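Local coordinates for protein polyporopepsin (Irpex lacteus, PDB 1WKR) that cleaves proteins as a pepsin-like aspartic endopeptidase of broad specificity with milk-clotting activity, at residues V110-G115 against A185-G190; F147-S152 against T335-N340; A251-L256 against A271-R276. One frame throughout, in Å; residues are numbered along the deposited sequence.

Interaction 1: residues V110-G115 against A185-G190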
ATOM      1  N   VAL A 110       3.918  -3.945 -13.404  1.00  4.62           N
ATOM      2  CA  VAL A 110       3.785  -5.305 -13.985  1.00  5.76           C
ATOM      3  C   VAL A 110       5.049  -6.099 -13.872  1.00  4.52           C
ATOM      4  O   VAL A 110       4.945  -7.367 -13.846  1.00  5.84           O
ATOM      5  CB  VAL A 110       3.314  -5.202 -15.473  1.00  5.77           C
ATOM      6  CG1 VAL A 110       4.309  -4.508 -16.359  1.00  6.66           C
ATOM      7  CG2 VAL A 110       2.886  -6.581 -16.006  1.00  6.61           C
ATOM      8  N   ASP A 111       6.232  -5.508 -13.791  1.00  5.44           N
ATOM      9  CA  ASP A 111       7.460  -6.306 -13.718  1.00  5.79           C
ATOM     10  C   ASP A 111       7.496  -7.241 -12.562  1.00  6.28           C
ATOM     11  O   ASP A 111       8.216  -8.302 -12.604  1.00  7.51           O
ATOM     12  CB  ASP A 111       8.725  -5.417 -13.809  1.00  7.77           C
ATOM     13  CG  ASP A 111       8.961  -4.513 -12.633  1.00  8.77           C
ATOM     14  OD1 ASP A 111       8.183  -4.433 -11.686  1.00  8.16           O
ATOM     15  OD2 ASP A 111       9.967  -3.762 -12.607  1.00 13.18           O
ATOM     16  N   LEU A 112       6.760  -7.028 -11.470  1.00  5.54           N
ATOM     17  CA  LEU A 112       6.749  -7.915 -10.311  1.00  5.92           C
ATOM     18  C   LEU A 112       6.109  -9.253 -10.638  1.00  5.73           C
ATOM     19  O   LEU A 112       6.272 -10.216  -9.927  1.00  6.08           O
ATOM     20  CB  LEU A 112       6.062  -7.276  -9.107  1.00  6.04           C
ATOM     21  CG  LEU A 112       6.731  -6.006  -8.561  1.00  5.45           C
ATOM     22  CD1 LEU A 112       5.898  -5.435  -7.412  1.00  6.07           C
ATOM     23  CD2 LEU A 112       8.140  -6.241  -8.082  1.00  6.97           C
ATOM     24  N   THR A 113       5.251  -9.274 -11.686  1.00  5.53           N
ATOM     25  CA  THR A 113       4.567 -10.553 -12.076  1.00  5.97           C
ATOM     26  C   THR A 113       5.480 -11.542 -12.757  1.00  5.21           C
ATOM     27  O   THR A 113       5.100 -12.705 -12.857  1.00  5.76           O
ATOM     28  CB  THR A 113       3.334 -10.266 -12.995  1.00  5.07           C
ATOM     29  OG1 THR A 113       3.780  -9.745 -14.231  1.00  5.72           O
ATOM     30  CG2 THR A 113       2.354  -9.279 -12.342  1.00  5.70           C
ATOM     31  N   VAL A 114       6.612 -11.088 -13.282  1.00  6.14           N
ATOM     32  CA  VAL A 114       7.528 -12.009 -14.040  1.00  6.48           C
ATOM     33  C   VAL A 114       8.114 -12.976 -13.028  1.00  6.34           C
ATOM     34  O   VAL A 114       8.742 -12.549 -12.031  1.00  8.17           O
ATOM     35  CB  VAL A 114       8.609 -11.178 -14.758  1.00  6.21           C
ATOM     36  CG1 VAL A 114       9.637 -12.133 -15.405  1.00  8.95           C
ATOM     37  CG2 VAL A 114       7.955 -10.273 -15.795  1.00  8.67           C
ATOM     38  N   GLY A 115       7.942 -14.241 -13.246  1.00  6.68           N
ATOM     39  CA  GLY A 115       8.387 -15.287 -12.290  1.00  6.46           C
ATOM     40  C   GLY A 115       7.299 -15.869 -11.500  1.00  6.96           C
ATOM     41  O   GLY A 115       7.480 -16.890 -10.812  1.00  8.40           O
ATOM     42  N   ALA A 185      14.365  -1.499  -5.282  1.00  5.08           N
ATOM     43  CA  ALA A 185      13.205  -0.588  -5.165  1.00  4.67           C
ATOM     44  C   ALA A 185      12.630  -0.218  -6.497  1.00  4.76           C
ATOM     45  O   ALA A 185      11.414  -0.024  -6.621  1.00  5.07           O
ATOM     46  CB  ALA A 185      13.650   0.696  -4.459  1.00  4.83           C
ATOM     47  N   SER A 186      13.453  -0.164  -7.563  1.00  4.55           N
ATOM     48  CA  SER A 186      13.012   0.190  -8.901  1.00  5.35           C
ATOM     49  C   SER A 186      11.979  -0.762  -9.490  1.00  5.92           C
ATOM     50  O   SER A 186      11.298  -0.345 -10.469  1.00  6.56           O
ATOM     51  CB  SER A 186      14.225   0.279  -9.827  1.00  6.04           C
ATOM     52  OG  SER A 186      14.836  -1.037  -9.891  1.00  7.35           O
ATOM     53  N   ALA A 187      11.842  -1.957  -8.974  1.00  4.75           N
ATOM     54  CA  ALA A 187      10.842  -2.915  -9.498  1.00  5.55           C
ATOM     55  C   ALA A 187       9.464  -2.580  -8.994  1.00  5.65           C
ATOM     56  O   ALA A 187       8.459  -3.078  -9.509  1.00  5.84           O
ATOM     57  CB  ALA A 187      11.255  -4.325  -9.069  1.00  6.70           C
ATOM     58  N   TYR A 188       9.355  -1.827  -7.870  1.00  4.79           N
ATOM     59  CA  TYR A 188       8.094  -1.451  -7.208  1.00  4.59           C
ATOM     60  C   TYR A 188       7.790  -0.042  -7.554  1.00  4.54           C
ATOM     61  O   TYR A 188       8.373   0.569  -8.478  1.00  4.52           O
ATOM     62  CB  TYR A 188       8.296  -1.680  -5.682  1.00  4.76           C
ATOM     63  CG  TYR A 188       8.706  -3.048  -5.250  1.00  5.01           C
ATOM     64  CD1 TYR A 188      10.107  -3.431  -5.358  1.00  5.82           C
ATOM     65  CD2 TYR A 188       7.819  -3.994  -4.792  1.00  4.76           C
ATOM     66  CE1 TYR A 188      10.481  -4.720  -5.011  1.00  6.16           C
ATOM     67  CE2 TYR A 188       8.231  -5.299  -4.485  1.00  4.73           C
ATOM     68  CZ  TYR A 188       9.563  -5.607  -4.571  1.00  5.03           C
ATOM     69  OH  TYR A 188       9.993  -6.907  -4.277  1.00  6.60           O
ATOM     70  N   TRP A 189       6.855   0.586  -6.804  1.00  3.94           N
ATOM     71  CA  TRP A 189       6.677   2.049  -6.886  1.00  3.54           C
ATOM     72  C   TRP A 189       7.753   2.646  -6.004  1.00  3.72           C
ATOM     73  O   TRP A 189       7.530   3.044  -4.851  1.00  4.46           O
ATOM     74  CB  TRP A 189       5.255   2.446  -6.440  1.00  3.93           C
ATOM     75  CG  TRP A 189       4.270   2.022  -7.525  1.00  3.94           C
ATOM     76  CD1 TRP A 189       3.438   0.933  -7.505  1.00  3.51           C
ATOM     77  CD2 TRP A 189       4.069   2.643  -8.782  1.00  3.61           C
ATOM     78  NE1 TRP A 189       2.708   0.856  -8.688  1.00  3.77           N
ATOM     79  CE2 TRP A 189       3.109   1.898  -9.488  1.00  3.25           C
ATOM     80  CE3 TRP A 189       4.608   3.792  -9.381  1.00  3.03           C
ATOM     81  CZ2 TRP A 189       2.679   2.253 -10.748  1.00  4.13           C
ATOM     82  CZ3 TRP A 189       4.161   4.155 -10.620  1.00  4.11           C
ATOM     83  CH2 TRP A 189       3.215   3.402 -11.302  1.00  3.74           C
ATOM     84  N   GLY A 190       8.984   2.628  -6.552  1.00  3.53           N
ATOM     85  CA  GLY A 190      10.213   2.974  -5.775  1.00  4.19           C
ATOM     86  C   GLY A 190      10.607   4.378  -6.008  1.00  4.02           C
ATOM     87  O   GLY A 190      10.587   4.890  -7.140  1.00  4.15           O
TER
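Across the cleft of the two-lobed pepsin fold, residues 110-115, from the lobe that carries active-site D32, meet residues 185-190, from the lobe of active-site D212. Segment 110-115 opens with a 3-10 turn whose first carbonyl, V110 O, accepts from both T113 N and T113 OG1. D111 follows. Its CG stands in the crowded position between backbone N and carbonyl carbon (chi1 68°), which brings OD1 to 2.6 Å from A187 O. Two oxygens so close suggest that the acid probably carries a proton. L112 does most of the packing: with CG beside the backbone N (chi1 -63°) and CD1 anti to CA, the other methyl, CD2, is set over one face of the Y188 ring, a CH-pi contact 3.8 Å from the centroid. L112 CD2 does double duty, lying also 3.8 Å from A187 CB, while L112 CD1 meets the ring 3.6 Å from Y188 CD2. An alanine in place of Y188 would remove this ring and the hydroxyl that hydrogen-bonds the backbone of the bound peptide, and would probably weaken both packing across the cleft and the grip on ligand. T113 OG1, which donates to V110 O, is bonded also to I125 N.

Interaction 2: residues F147-S152 against T335-N340. With SO4 (sulfate ion), chain I.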
ATOM      1  N   PHE A 147      -6.259   7.634   0.939  1.00  3.69           N
ATOM      2  CA  PHE A 147      -6.520   7.055   2.265  1.00  4.76           C
ATOM      3  C   PHE A 147      -6.722   8.185   3.245  1.00  4.47           C
ATOM      4  O   PHE A 147      -6.336   9.328   2.997  1.00  4.76           O
ATOM      5  CB  PHE A 147      -5.356   6.160   2.709  1.00  4.00           C
ATOM      6  CG  PHE A 147      -5.136   4.873   1.929  1.00  3.95           C
ATOM      7  CD1 PHE A 147      -6.010   4.401   1.009  1.00  4.42           C
ATOM      8  CD2 PHE A 147      -4.034   4.109   2.248  1.00  4.67           C
ATOM      9  CE1 PHE A 147      -5.807   3.163   0.377  1.00  3.95           C
ATOM     10  CE2 PHE A 147      -3.783   2.873   1.620  1.00  5.21           C
ATOM     11  CZ  PHE A 147      -4.697   2.415   0.691  1.00  4.83           C
ATOM     12  N   GLU A 148      -7.367   7.889   4.380  1.00  4.56           N
ATOM     13  CA  GLU A 148      -7.614   8.875   5.417  1.00  4.50           C
ATOM     14  C   GLU A 148      -7.475   8.230   6.770  1.00  4.39           C
ATOM     15  O   GLU A 148      -7.701   7.010   6.906  1.00  5.08           O
ATOM     16  CB  GLU A 148      -9.044   9.435   5.277  1.00  5.59           C
ATOM     17  CG  GLU A 148      -9.255  10.194   4.009  1.00  7.42           C
ATOM     18  CD  GLU A 148     -10.672  10.730   3.838  1.00  8.13           C
ATOM     19  OE1 GLU A 148     -11.555  10.509   4.729  1.00  8.50           O
ATOM     20  OE2 GLU A 148     -10.860  11.384   2.759  1.00 10.29           O
ATOM     21  N   PRO A 149      -7.149   9.002   7.816  1.00  3.85           N
ATOM     22  CA  PRO A 149      -7.120   8.403   9.171  1.00  4.65           C
ATOM     23  C   PRO A 149      -8.502   7.885   9.555  1.00  5.16           C
ATOM     24  O   PRO A 149      -9.518   8.290   9.006  1.00  6.21           O
ATOM     25  CB  PRO A 149      -6.730   9.611  10.057  1.00  4.53           C
ATOM     26  CG  PRO A 149      -6.083  10.584   9.105  1.00  4.64           C
ATOM     27  CD  PRO A 149      -6.886  10.458   7.825  1.00  4.34           C
ATOM     28  N   THR A 150      -8.486   6.993  10.529  1.00  6.34           N
ATOM     29  CA  THR A 150      -9.740   6.367  10.953  1.00  7.56           C
ATOM     30  C   THR A 150      -9.844   6.321  12.508  1.00  8.11           C
ATOM     31  O   THR A 150      -8.824   6.290  13.193  1.00  7.81           O
ATOM     32  CB  THR A 150      -9.813   5.041  10.346  1.00  7.85           C
ATOM     33  OG1 THR A 150     -11.161   4.513  10.603  1.00  9.90           O
ATOM     34  CG2 THR A 150      -8.850   4.014  10.941  1.00 10.29           C
ATOM     35  N   THR A 151     -11.098   6.306  12.952  1.00  9.77           N
ATOM     36  CA  THR A 151     -11.421   6.045  14.408  1.00 11.59           C
ATOM     37  C   THR A 151     -12.493   4.993  14.397  1.00 12.90           C
ATOM     38  O   THR A 151     -13.150   4.852  15.510  1.00 13.71           O
ATOM     39  CB  THR A 151     -11.954   7.311  15.100  1.00 13.55           C
ATOM     40  OG1 THR A 151     -13.081   7.788  14.431  1.00 16.97           O
ATOM     41  CG2 THR A 151     -10.866   8.450  15.103  1.00 13.09           C
ATOM     42  N   SER A 152     -12.699   4.245  13.380  1.00 12.32           N
ATOM     43  CA  SER A 152     -13.681   3.064  13.422  1.00 13.10           C
ATOM     44  C   SER A 152     -12.994   1.930  12.969  1.00 12.44           C
ATOM     45  O   SER A 152     -11.938   1.813  12.332  1.00 13.87           O
ATOM     46  CB  SER A 152     -14.896   3.492  12.531  1.00 17.55           C
ATOM     47  OG  SER A 152     -15.583   4.534  13.098  1.00 21.98           O
ATOM     48  N   THR A 335      -3.774  15.743   6.637  1.00  4.24           N
ATOM     49  CA  THR A 335      -2.379  15.618   6.997  1.00  4.69           C
ATOM     50  C   THR A 335      -2.145  16.054   8.439  1.00  4.54           C
ATOM     51  O   THR A 335      -1.398  15.403   9.187  1.00  4.57           O
ATOM     52  CB  THR A 335      -1.530  16.465   6.052  1.00  4.00           C
ATOM     53  OG1 THR A 335      -1.742  15.994   4.699  1.00  4.66           O
ATOM     54  CG2 THR A 335      -0.034  16.358   6.368  1.00  4.12           C
ATOM     55  N   THR A 336      -2.769  17.126   8.858  1.00  4.60           N
ATOM     56  CA  THR A 336      -2.594  17.661  10.217  1.00  5.56           C
ATOM     57  C   THR A 336      -3.705  17.193  11.175  1.00  5.09           C
ATOM     58  O   THR A 336      -3.805  17.814  12.275  1.00  6.64           O
ATOM     59  CB  THR A 336      -2.500  19.219  10.200  1.00  6.16           C
ATOM     60  OG1 THR A 336      -3.697  19.696   9.686  1.00  9.15           O
ATOM     61  CG2 THR A 336      -1.330  19.694   9.335  1.00  8.76           C
ATOM     62  N   ALA A 337      -4.423  16.147  10.902  1.00  5.05           N
ATOM     63  CA  ALA A 337      -5.422  15.660  11.833  1.00  4.80           C
ATOM     64  C   ALA A 337      -4.812  15.251  13.144  1.00  5.00           C
ATOM     65  O   ALA A 337      -3.637  14.888  13.275  1.00  4.89           O
ATOM     66  CB  ALA A 337      -6.163  14.474  11.235  1.00  5.39           C
ATOM     67  N   THR A 338      -5.627  15.313  14.212  1.00  4.74           N
ATOM     68  CA  THR A 338      -5.198  14.889  15.566  1.00  5.34           C
ATOM     69  C   THR A 338      -6.116  13.821  16.050  1.00  5.01           C
ATOM     70  O   THR A 338      -6.271  13.651  17.292  1.00  5.47           O
ATOM     71  CB  THR A 338      -5.132  16.104  16.525  1.00  5.44           C
ATOM     72  OG1 THR A 338      -6.465  16.615  16.726  1.00  6.42           O
ATOM     73  CG2 THR A 338      -4.232  17.170  16.017  1.00  7.43           C
ATOM     74  N   SER A 339      -6.752  13.033  15.168  1.00  4.38           N
ATOM     75  CA  SER A 339      -7.774  12.065  15.596  1.00  4.43           C
ATOM     76  C   SER A 339      -7.209  10.786  16.196  1.00  4.65           C
ATOM     77  O   SER A 339      -7.930  10.036  16.843  1.00  4.40           O
ATOM     78  CB  SER A 339      -8.698  11.749  14.450  1.00  5.27           C
ATOM     79  OG  SER A 339      -7.959  11.323  13.299  1.00  6.01           O
ATOM     80  N   ASN A 340      -5.918  10.436  15.934  1.00  4.17           N
ATOM     81  CA  ASN A 340      -5.315   9.282  16.587  1.00  4.37           C
ATOM     82  C   ASN A 340      -5.130   9.501  18.089  1.00  5.03           C
ATOM     83  O   ASN A 340      -4.981  10.687  18.491  1.00  5.51           O
ATOM     84  CB  ASN A 340      -3.972   8.890  15.928  1.00  3.77           C
ATOM     85  CG  ASN A 340      -4.078   8.434  14.500  1.00  3.26           C
ATOM     86  OD1 ASN A 340      -5.064   7.851  14.087  1.00  5.41           O
ATOM     87  ND2 ASN A 340      -3.034   8.707  13.732  1.00  5.34           N
ATOM     88  OXT ASN A 340      -5.058   8.508  18.805  1.00  5.85           O
TER
HETATM   89  S   SO4 I 907      -4.521  22.777   8.098  1.00 29.69           S
HETATM   90  O1  SO4 I 907      -4.113  23.748   6.825  1.00 28.33           O
HETATM   91  O2  SO4 I 907      -5.046  21.326   7.453  1.00 27.76           O
HETATM   92  O3  SO4 I 907      -3.242  22.563   9.033  1.00 31.08           O
HETATM   93  O4  SO4 I 907      -5.749  23.199   8.874  1.00 35.36           O
HETATM   94  O   HOH W   1      -5.468   6.805  11.502  1.00  6.24           O
HETATM   95  O   HOH W   2      -7.659   8.714  13.688  1.00  7.05           O
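P149 and T151 both present carbon to the C-terminal tail, P149 through its ring and T151 through a methyl. P149 points its CB toward the tail, in van der Waals approach to the S339 hydroxyl, 3.9 Å from S339 OG. P149 CG, 4.4 Å from A337 CB, makes a loose apolar touch for which a compact ring and a single methyl are well matched. Two residues on, T151 holds CG2 beside its backbone N, and this methyl rests 4.0 Å from S339 CB and close to S339 O. T150, between them, points its CB away from the tail, and its side chain packs on S155 and N157; it offers its backbone to the tail instead.

That backbone belongs to the connection between the antiparallel strands 142-146 and 155-162, part of the sheet that joins the two lobes in pepsin-like proteases; the tail comes after strand 326-331 of the same region.

Two waters fill the polar part of the interface. One accepts from T150 N and donates to N340 OD1 at 2.8 Å from its oxygen. The other spends both hydrogens, one on T150 O at 2.7 Å and one on N340 OD1, and accepts from S339 OG, which chi1 54° places between backbone N and carbonyl carbon. N340 OD1 is therefore gripped twice, and asparagine suits the spot because its short amide can take these waters on its oxygen while ND2 bonds elsewhere. The terminal carboxylate makes a salt bridge through OXT with R276 NE. On the outer side of the tail, T336 OG1 donates to O3 of a sulfate ion, probably from the crystallisation liquor, at 3.0 Å.

Interaction 3: residues A251-L256 against A271-R276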
ATOM      1  N   ALA A 251       3.951  13.964  24.289  1.00  5.21           N
ATOM      2  CA  ALA A 251       3.833  15.428  24.276  1.00  4.80           C
ATOM      3  C   ALA A 251       5.018  16.097  23.601  1.00  4.50           C
ATOM      4  O   ALA A 251       4.905  17.112  22.953  1.00  5.34           O
ATOM      5  CB  ALA A 251       3.669  15.941  25.677  1.00  5.24           C
ATOM      6  N   ASN A 252       6.212  15.498  23.730  1.00  4.97           N
ATOM      7  CA  ASN A 252       7.449  15.973  23.137  1.00  5.60           C
ATOM      8  C   ASN A 252       7.773  15.423  21.788  1.00  5.52           C
ATOM      9  O   ASN A 252       8.822  15.752  21.188  1.00  6.60           O
ATOM     10  CB  ASN A 252       8.611  15.689  24.120  1.00  7.52           C
ATOM     11  CG  ASN A 252       8.573  16.625  25.294  1.00  7.92           C
ATOM     12  OD1 ASN A 252       8.522  17.834  25.150  1.00 11.01           O
ATOM     13  ND2 ASN A 252       8.501  16.023  26.451  1.00 12.58           N
ATOM     14  N   LEU A 253       6.932  14.557  21.236  1.00  4.68           N
ATOM     15  CA  LEU A 253       7.190  13.939  19.920  1.00  4.75           C
ATOM     16  C   LEU A 253       7.184  14.974  18.820  1.00  4.62           C
ATOM     17  O   LEU A 253       6.223  15.742  18.706  1.00  6.06           O
ATOM     18  CB  LEU A 253       6.154  12.847  19.668  1.00  4.30           C
ATOM     19  CG  LEU A 253       6.344  12.012  18.376  1.00  4.01           C
ATOM     20  CD1 LEU A 253       7.648  11.254  18.344  1.00  5.45           C
ATOM     21  CD2 LEU A 253       5.167  11.045  18.180  1.00  4.68           C
ATOM     22  N   GLN A 254       8.246  15.012  18.042  1.00  5.65           N
ATOM     23  CA  GLN A 254       8.345  15.943  16.892  1.00  5.48           C
ATOM     24  C   GLN A 254       7.912  15.259  15.599  1.00  5.15           C
ATOM     25  O   GLN A 254       7.811  14.024  15.533  1.00  5.28           O
ATOM     26  CB  GLN A 254       9.803  16.421  16.776  1.00  7.15           C
ATOM     27  CG  GLN A 254      10.582  16.853  18.026  0.45  8.58           C
ATOM     28  CD  GLN A 254       9.932  18.056  18.358  0.45  7.03           C
ATOM     29  OE1 GLN A 254      10.092  19.208  17.762  0.45 12.48           O
ATOM     30  NE2 GLN A 254       9.276  18.094  19.495  0.45 10.15           N
ATOM     31  N   SER A 255       7.690  16.083  14.569  1.00  4.92           N
ATOM     32  CA  SER A 255       7.397  15.554  13.235  1.00  4.34           C
ATOM     33  C   SER A 255       8.555  14.829  12.626  1.00  4.90           C
ATOM     34  O   SER A 255       9.738  15.138  12.916  1.00  5.15           O
ATOM     35  CB  SER A 255       6.958  16.651  12.297  1.00  5.04           C
ATOM     36  OG  SER A 255       5.731  17.219  12.778  1.00  4.67           O
ATOM     37  N   LEU A 256       8.262  13.881  11.765  1.00  4.98           N
ATOM     38  CA  LEU A 256       9.217  13.365  10.807  1.00  4.74           C
ATOM     39  C   LEU A 256       9.053  14.109   9.495  1.00  4.92           C
ATOM     40  O   LEU A 256       7.914  14.325   9.016  1.00  7.07           O
ATOM     41  CB  LEU A 256       9.008  11.885  10.533  1.00  6.31           C
ATOM     42  CG  LEU A 256       9.403  10.950  11.617  1.00  5.62           C
ATOM     43  CD1 LEU A 256       8.854   9.521  11.424  1.00  7.10           C
ATOM     44  CD2 LEU A 256      10.943  10.880  11.779  1.00  5.16           C
ATOM     45  N   ALA A 271       0.258  11.699  13.453  1.00  3.37           N
ATOM     46  CA  ALA A 271       0.322  10.743  12.330  1.00  3.73           C
ATOM     47  C   ALA A 271       1.250   9.589  12.631  1.00  3.36           C
ATOM     48  O   ALA A 271       1.178   8.544  11.942  1.00  3.94           O
ATOM     49  CB  ALA A 271       0.833  11.466  11.087  1.00  3.42           C
ATOM     50  N   GLN A 272       2.165   9.722  13.593  1.00  3.21           N
ATOM     51  CA  GLN A 272       3.126   8.659  13.939  1.00  3.23           C
ATOM     52  C   GLN A 272       2.585   7.652  14.901  1.00  3.45           C
ATOM     53  O   GLN A 272       3.298   6.704  15.226  1.00  4.05           O
ATOM     54  CB  GLN A 272       4.399   9.289  14.521  1.00  3.98           C
ATOM     55  CG  GLN A 272       5.269   9.977  13.447  1.00  3.57           C
ATOM     56  CD  GLN A 272       6.379  10.775  14.084  1.00  3.75           C
ATOM     57  OE1 GLN A 272       7.262  10.222  14.750  1.00  5.85           O
ATOM     58  NE2 GLN A 272       6.332  12.067  13.945  1.00  4.99           N
ATOM     59  N   ILE A 273       1.337   7.815  15.364  1.00  3.84           N
ATOM     60  CA  ILE A 273       0.778   6.902  16.390  1.00  3.98           C
ATOM     61  C   ILE A 273      -0.403   6.145  15.835  1.00  4.32           C
ATOM     62  O   ILE A 273      -1.120   6.598  14.935  1.00  4.60           O
ATOM     63  CB  ILE A 273       0.445   7.631  17.735  1.00  4.10           C
ATOM     64  CG1 ILE A 273      -0.908   8.354  17.678  1.00  4.37           C
ATOM     65  CG2 ILE A 273       1.617   8.519  18.119  1.00  4.75           C
ATOM     66  CD1 ILE A 273      -1.299   8.979  19.004  1.00  5.03           C
ATOM     67  N   TRP A 274      -0.633   4.923  16.396  1.00  4.06           N
ATOM     68  CA  TRP A 274      -1.798   4.123  16.089  1.00  4.19           C
ATOM     69  C   TRP A 274      -3.055   4.806  16.649  1.00  4.19           C
ATOM     70  O   TRP A 274      -2.936   5.426  17.750  1.00  4.78           O
ATOM     71  CB  TRP A 274      -1.609   2.723  16.690  1.00  4.83           C
ATOM     72  CG  TRP A 274      -2.698   1.755  16.422  1.00  6.13           C
ATOM     73  CD1 TRP A 274      -3.802   1.532  17.138  1.00  6.73           C
ATOM     74  CD2 TRP A 274      -2.798   0.892  15.258  1.00  8.02           C
ATOM     75  NE1 TRP A 274      -4.633   0.593  16.528  1.00  8.04           N
ATOM     76  CE2 TRP A 274      -4.020   0.215  15.382  1.00  8.30           C
ATOM     77  CE3 TRP A 274      -2.020   0.681  14.126  1.00 10.10           C
ATOM     78  CZ2 TRP A 274      -4.507  -0.729  14.381  1.00 10.48           C
ATOM     79  CZ3 TRP A 274      -2.410  -0.275  13.184  1.00 11.85           C
ATOM     80  CH2 TRP A 274      -3.661  -0.911  13.280  1.00 11.07           C
ATOM     81  N   PRO A 275      -4.186   4.760  16.001  1.00  4.38           N
ATOM     82  CA  PRO A 275      -5.407   5.394  16.566  1.00  4.74           C
ATOM     83  C   PRO A 275      -5.735   4.825  17.936  1.00  5.23           C
ATOM     84  O   PRO A 275      -6.060   3.636  18.086  1.00  5.86           O
ATOM     85  CB  PRO A 275      -6.481   5.057  15.519  1.00  5.90           C
ATOM     86  CG  PRO A 275      -5.958   3.920  14.691  1.00  6.74           C
ATOM     87  CD  PRO A 275      -4.458   4.167  14.678  1.00  6.03           C
ATOM     88  N   ARG A 276      -5.637   5.689  18.965  1.00  5.48           N
ATOM     89  CA  ARG A 276      -5.687   5.187  20.330  1.00  5.76           C
ATOM     90  C   ARG A 276      -7.045   4.605  20.735  1.00  6.91           C
ATOM     91  O   ARG A 276      -7.057   3.642  21.545  1.00  8.04           O
ATOM     92  CB  ARG A 276      -5.298   6.282  21.300  1.00  6.01           C
ATOM     93  CG  ARG A 276      -3.802   6.569  21.239  1.00  5.73           C
ATOM     94  CD  ARG A 276      -3.375   7.769  22.054  1.00  5.68           C
ATOM     95  NE  ARG A 276      -3.767   9.023  21.371  1.00  5.27           N
ATOM     96  CZ  ARG A 276      -3.335  10.232  21.763  1.00  5.24           C
ATOM     97  NH1 ARG A 276      -2.635  10.381  22.887  1.00  6.29           N
ATOM     98  NH2 ARG A 276      -3.586  11.291  21.009  1.00  5.64           N
TER
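Q272 NE2 has two clear acceptors, Q254 O and L267 O, and a weak third in T268 O. The bond to Q254 O spans the contact: 2.9 Å long, nearly straight at 160°, it reaches a lone pair in the carbonyl plane, and the acceptor lies close to the glutamine's own amide plane. With CG beside the backbone N and the chain extended beyond it, the side chain carries its amide across to the other segment; glutamine has both the length and the paired donor and acceptor the place requires. OE1 takes a hydrogen bond from Y228 OH, so the buried amide is satisfied at both ends and its rotation is fixed. Two leucines enclose it, crossing it obliquely: L253 CD1 and L256 CD1 each come to 3.8 Å from Q272 OE1. L253 further places CD2 at 4.4 Å from I273 CG2. At the surface, Q254 folds back on its own segment, where its NE2 donates to N252 O at 2.9 Å from above the carbonyl plane.

Segment 251-256 leads from helix 247-251 into strand 256-260, which forms a hairpin with strand 263-267, and segment 271-276 follows that hairpin. L253 packs on Y197 and on T232 of helix 222-232, whereas L256 touches Y228 of that helix, I195 and Y197 of strand 190-197 and V293 of strand 289-295.

How the interactions relate
Followed from the N terminus, the chain first passes 110-115, then 147-152, before 185-190 closes interaction 1, which bridges the two lobes across the cleft. Because 147-152, in the connection between strands 142-146 and 155-162, lies within that loop and is tied to the C-terminal tail, interactions 1 and 2 cross. Interaction 3 opens and shuts a short loop of the second lobe, around the hairpin 256-267, entirely within the long excursion that interaction 2 completes. Its centre is about 12 Å from that of interaction 2, and the two touch: R276 N probably donates to N340 OXT. Interaction 1 lies on the opposite side of the chain's centre, about 30 Å from interaction 2, centre to centre.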